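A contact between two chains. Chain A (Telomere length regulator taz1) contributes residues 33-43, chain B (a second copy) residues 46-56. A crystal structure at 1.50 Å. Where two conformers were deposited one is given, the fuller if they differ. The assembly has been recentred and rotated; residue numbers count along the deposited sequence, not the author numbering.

Chain A 33-43: KITGLLSADNL
Chain B (46-56) TVSQARDFSHT

Two helices that run nearly antiparallel can pack with few direct polar links, relying on apolar side chains and the aliphatic parts of polar ones. The contact between two copies of Telomere length regulator taz1 is a compact example. In chain A a helix that begins earlier in the chain runs into the stretch, and Asp A41 to Leu A43 are loop; in chain B, residues 46-56 are helical throughout, part of a longer helix. Chain B keeps phi near -65° and psi near -40°, with bonds such as Arg B51 N to Val B47 O (3.0 Å); Asp A41 is extended (-158/171°), and Leu A43 N donates to Asp A41 OD1 at 3.1 Å. The axes approach to 8.8 Å, with 156° between their N-to-C directions. Thr A35 and Arg B51 set the register, their CA atoms 5.3 Å apart, and 455 Å² is buried over both sides.

Leu A38 covers the most surface. Its CA-to-CB bond points toward chain B, and the m, t rotamer (chi1 -58°, chi2 176°) spreads its methyls over the partner helix: Leu A38 CD2 lies 3.9 Å from Val B47 CG1, and Leu A38 CD1 lies 4.0 Å from Ala B50 CB. Leu A38 CB also rests 3.8 Å from Arg B51 CB. Val B47, a t rotamer directed toward chain A, extends this apolar patch to the loop residue Asn A42, whose CB lies 3.8 Å from Val B47 CG2. Such contacts pay by excluding water and need no exact alignment.

Arg B51 shows how a long polar side chain can serve the same surface with its aliphatic part. Its chi1 and chi2 are t, chi3 turns to 44°, and chi4 is 75°. Arg B51 CG packs 3.9 Å from Thr A35 CG2, while Arg B51 CD comes 3.2 Å from Ser A39 OG. The charged end is held within its own helix: Arg B51 NH2 donates to Ser B48 OG at 2.7 Å, and Arg B51 NH1 forms a salt bridge with Asp B52 OD1 at 2.9 Å. Across the interface a water joins the chains, accepting from Arg B51 NE at 2.9 Å and donating to Leu A38 O at 3.0 Å.

Thr A35, rotamer m, has as much of its surface covered as Arg B51. Thr A35 OG1 lies 3.0 Å from OG of Ser B54, a t rotamer, though the geometry leaves the nature of this polar approach open. Ile A34 (m, t) makes a small contact, its CG2 3.6 Å from Ser B54 OG. One turn on from Thr A35, Ser A39 (m) turns its hydroxyl back along its own helix, Ser A39 OG donating to Thr A35 O at 2.6 Å.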

# COMPACT_ATOMS: atom_id res chain seq x y z
N LYS A 33 -5.56 7.59 1.08
CA LYS A 33 -5.08 8.84 1.64
C LYS A 33 -3.80 9.31 0.93
O LYS A 33 -3.60 10.50 0.73
CB LYS A 33 -4.86 8.70 3.14
CG LYS A 33 -6.14 8.35 3.90
CD LYS A 33 -5.89 8.12 5.38
CE LYS A 33 -7.21 7.93 6.13
NZ LYS A 33 -7.01 7.76 7.60
N ILE A 34 -2.95 8.36 0.54
CA ILE A 34 -1.78 8.66 -0.29
C ILE A 34 -2.18 9.17 -1.67
O ILE A 34 -1.64 10.16 -2.16
CB ILE A 34 -0.88 7.41 -0.43
CG1 ILE A 34 -0.24 7.06 0.90
CG2 ILE A 34 0.20 7.60 -1.49
CD1 ILE A 34 0.43 5.71 0.90
N THR A 35 -3.12 8.48 -2.30
CA THR A 35 -3.68 8.93 -3.58
C THR A 35 -4.23 10.34 -3.47
O THR A 35 -4.02 11.18 -4.35
CB THR A 35 -4.79 7.98 -4.07
OG1 THR A 35 -4.25 6.67 -4.21
CG2 THR A 35 -5.33 8.42 -5.41
N GLY A 36 -4.95 10.61 -2.39
CA GLY A 36 -5.53 11.92 -2.18
C GLY A 36 -4.48 13.01 -2.07
O GLY A 36 -4.62 14.06 -2.68
N LEU A 37 -3.43 12.75 -1.29
CA LEU A 37 -2.34 13.71 -1.18
C LEU A 37 -1.75 14.00 -2.56
O LEU A 37 -1.60 15.15 -2.94
CB LEU A 37 -1.26 13.19 -0.24
CG LEU A 37 -1.58 13.30 1.25
CD1 LEU A 37 -0.33 13.11 2.08
CD2 LEU A 37 -2.21 14.63 1.56
N LEU A 38 -1.48 12.94 -3.32
CA LEU A 38 -0.85 13.07 -4.62
C LEU A 38 -1.78 13.61 -5.71
O LEU A 38 -1.36 13.81 -6.84
CB LEU A 38 -0.29 11.72 -5.06
CG LEU A 38 0.70 11.17 -4.06
CD1 LEU A 38 1.15 9.78 -4.49
CD2 LEU A 38 1.87 12.13 -3.95
N SER A 39 -3.04 13.84 -5.37
CA SER A 39 -4.01 14.30 -6.36
C SER A 39 -4.21 15.80 -6.26
O SER A 39 -4.67 16.44 -7.21
CB SER A 39 -5.35 13.59 -6.18
OG SER A 39 -5.23 12.21 -6.45
N ALA A 40 -3.89 16.35 -5.10
CA ALA A 40 -4.08 17.77 -4.84
C ALA A 40 -3.02 18.61 -5.55
O ALA A 40 -3.33 19.45 -6.39
CB ALA A 40 -4.06 18.04 -3.35
N ASP A 41 -1.76 18.38 -5.19
CA ASP A 41 -0.67 19.22 -5.65
C ASP A 41 0.66 18.48 -5.58
O ASP A 41 0.74 17.38 -5.02
CB ASP A 41 -0.59 20.49 -4.81
CG ASP A 41 -0.30 20.20 -3.35
OD1 ASP A 41 0.88 20.23 -2.95
OD2 ASP A 41 -1.26 19.94 -2.60
N ASN A 42 1.70 19.08 -6.15
CA ASN A 42 3.02 18.45 -6.15
C ASN A 42 4.06 19.29 -5.42
O ASN A 42 5.25 19.22 -5.72
CB ASN A 42 3.49 18.17 -7.58
CG ASN A 42 2.68 18.91 -8.63
OD1 ASN A 42 2.99 20.05 -8.96
ND2 ASN A 42 1.65 18.25 -9.15
N LEU A 43 3.60 20.08 -4.45
CA LEU A 43 4.51 20.74 -3.52
C LEU A 43 5.37 19.72 -2.82
O LEU A 43 4.95 18.60 -2.55
CB LEU A 43 3.74 21.54 -2.48
CG LEU A 43 3.04 22.78 -2.99
CD1 LEU A 43 2.21 23.39 -1.88
CD2 LEU A 43 4.07 23.76 -3.52
N THR B 46 6.27 12.71 -12.22
CA THR B 46 6.68 11.76 -11.21
C THR B 46 5.57 11.55 -10.20
O THR B 46 5.29 10.44 -9.80
CB THR B 46 7.96 12.24 -10.51
OG1 THR B 46 9.03 12.27 -11.46
CG2 THR B 46 8.31 11.32 -9.35
N VAL B 47 4.94 12.64 -9.79
CA VAL B 47 3.91 12.57 -8.76
C VAL B 47 2.69 11.87 -9.31
O VAL B 47 2.03 11.11 -8.60
CB VAL B 47 3.52 13.97 -8.26
CG1 VAL B 47 2.23 13.92 -7.45
CG2 VAL B 47 4.65 14.56 -7.43
N SER B 48 2.40 12.10 -10.58
CA SER B 48 1.23 11.49 -11.22
C SER B 48 1.42 9.98 -11.41
O SER B 48 0.46 9.21 -11.35
CB SER B 48 0.95 12.17 -12.56
OG SER B 48 -0.12 11.55 -13.24
N GLN B 49 2.66 9.55 -11.62
CA GLN B 49 2.93 8.13 -11.81
C GLN B 49 2.78 7.41 -10.47
O GLN B 49 2.22 6.32 -10.41
CB GLN B 49 4.31 7.92 -12.41
CG GLN B 49 4.58 6.49 -12.84
CD GLN B 49 3.56 5.97 -13.84
OE1 GLN B 49 3.54 6.39 -14.99
NE2 GLN B 49 2.71 5.06 -13.40
N ALA B 50 3.29 8.03 -9.41
CA ALA B 50 3.17 7.50 -8.05
C ALA B 50 1.70 7.39 -7.63
O ALA B 50 1.30 6.43 -6.97
CB ALA B 50 3.94 8.39 -7.06
N ARG B 51 0.90 8.39 -8.02
CA ARG B 51 -0.54 8.36 -7.77
C ARG B 51 -1.22 7.22 -8.54
O ARG B 51 -2.13 6.59 -8.02
CB ARG B 51 -1.16 9.70 -8.15
CG ARG B 51 -2.66 9.76 -7.95
CD ARG B 51 -3.26 10.97 -8.65
NE ARG B 51 -2.71 11.16 -9.99
CZ ARG B 51 -3.04 10.43 -11.04
NH1 ARG B 51 -3.93 9.44 -10.90
NH2 ARG B 51 -2.49 10.67 -12.22
N ASP B 52 -0.78 6.96 -9.77
CA ASP B 52 -1.30 5.82 -10.52
C ASP B 52 -0.94 4.52 -9.82
O ASP B 52 -1.77 3.62 -9.71
CB ASP B 52 -0.78 5.79 -11.96
CG ASP B 52 -1.39 6.87 -12.84
OD1 ASP B 52 -2.34 7.55 -12.39
OD2 ASP B 52 -0.94 7.03 -13.99
N PHE B 53 0.30 4.40 -9.37
CA PHE B 53 0.74 3.23 -8.62
C PHE B 53 -0.13 2.99 -7.38
O PHE B 53 -0.62 1.88 -7.15
CB PHE B 53 2.21 3.37 -8.18
CG PHE B 53 3.22 3.14 -9.28
CD1 PHE B 53 4.57 3.32 -9.05
CD2 PHE B 53 2.81 2.75 -10.55
CE1 PHE B 53 5.50 3.12 -10.05
CE2 PHE B 53 3.75 2.54 -11.56
CZ PHE B 53 5.09 2.73 -11.31
N SER B 54 -0.32 4.03 -6.58
CA SER B 54 -1.07 3.94 -5.33
C SER B 54 -2.51 3.49 -5.56
O SER B 54 -3.01 2.60 -4.90
CB SER B 54 -1.05 5.30 -4.62
OG SER B 54 -1.71 5.23 -3.37
N HIS B 55 -3.16 4.14 -6.52
CA HIS B 55 -4.53 3.87 -6.91
C HIS B 55 -4.72 2.46 -7.46
O HIS B 55 -5.70 1.79 -7.17
CB HIS B 55 -4.98 4.89 -7.94
CG HIS B 55 -6.43 4.82 -8.27
ND1 HIS B 55 -6.90 4.36 -9.48
CD2 HIS B 55 -7.52 5.14 -7.54
CE1 HIS B 55 -8.22 4.40 -9.49
NE2 HIS B 55 -8.63 4.88 -8.32
N THR B 56 -3.79 2.04 -8.30
CA THR B 56 -3.83 0.72 -8.90
C THR B 56 -3.69 -0.35 -7.82
O THR B 56 -4.40 -1.35 -7.83
CB THR B 56 -2.71 0.58 -9.95
OG1 THR B 56 -2.92 1.55 -10.98
CG2 THR B 56 -2.65 -0.83 -10.55
O HOH W 1 -1.17 13.66 -9.85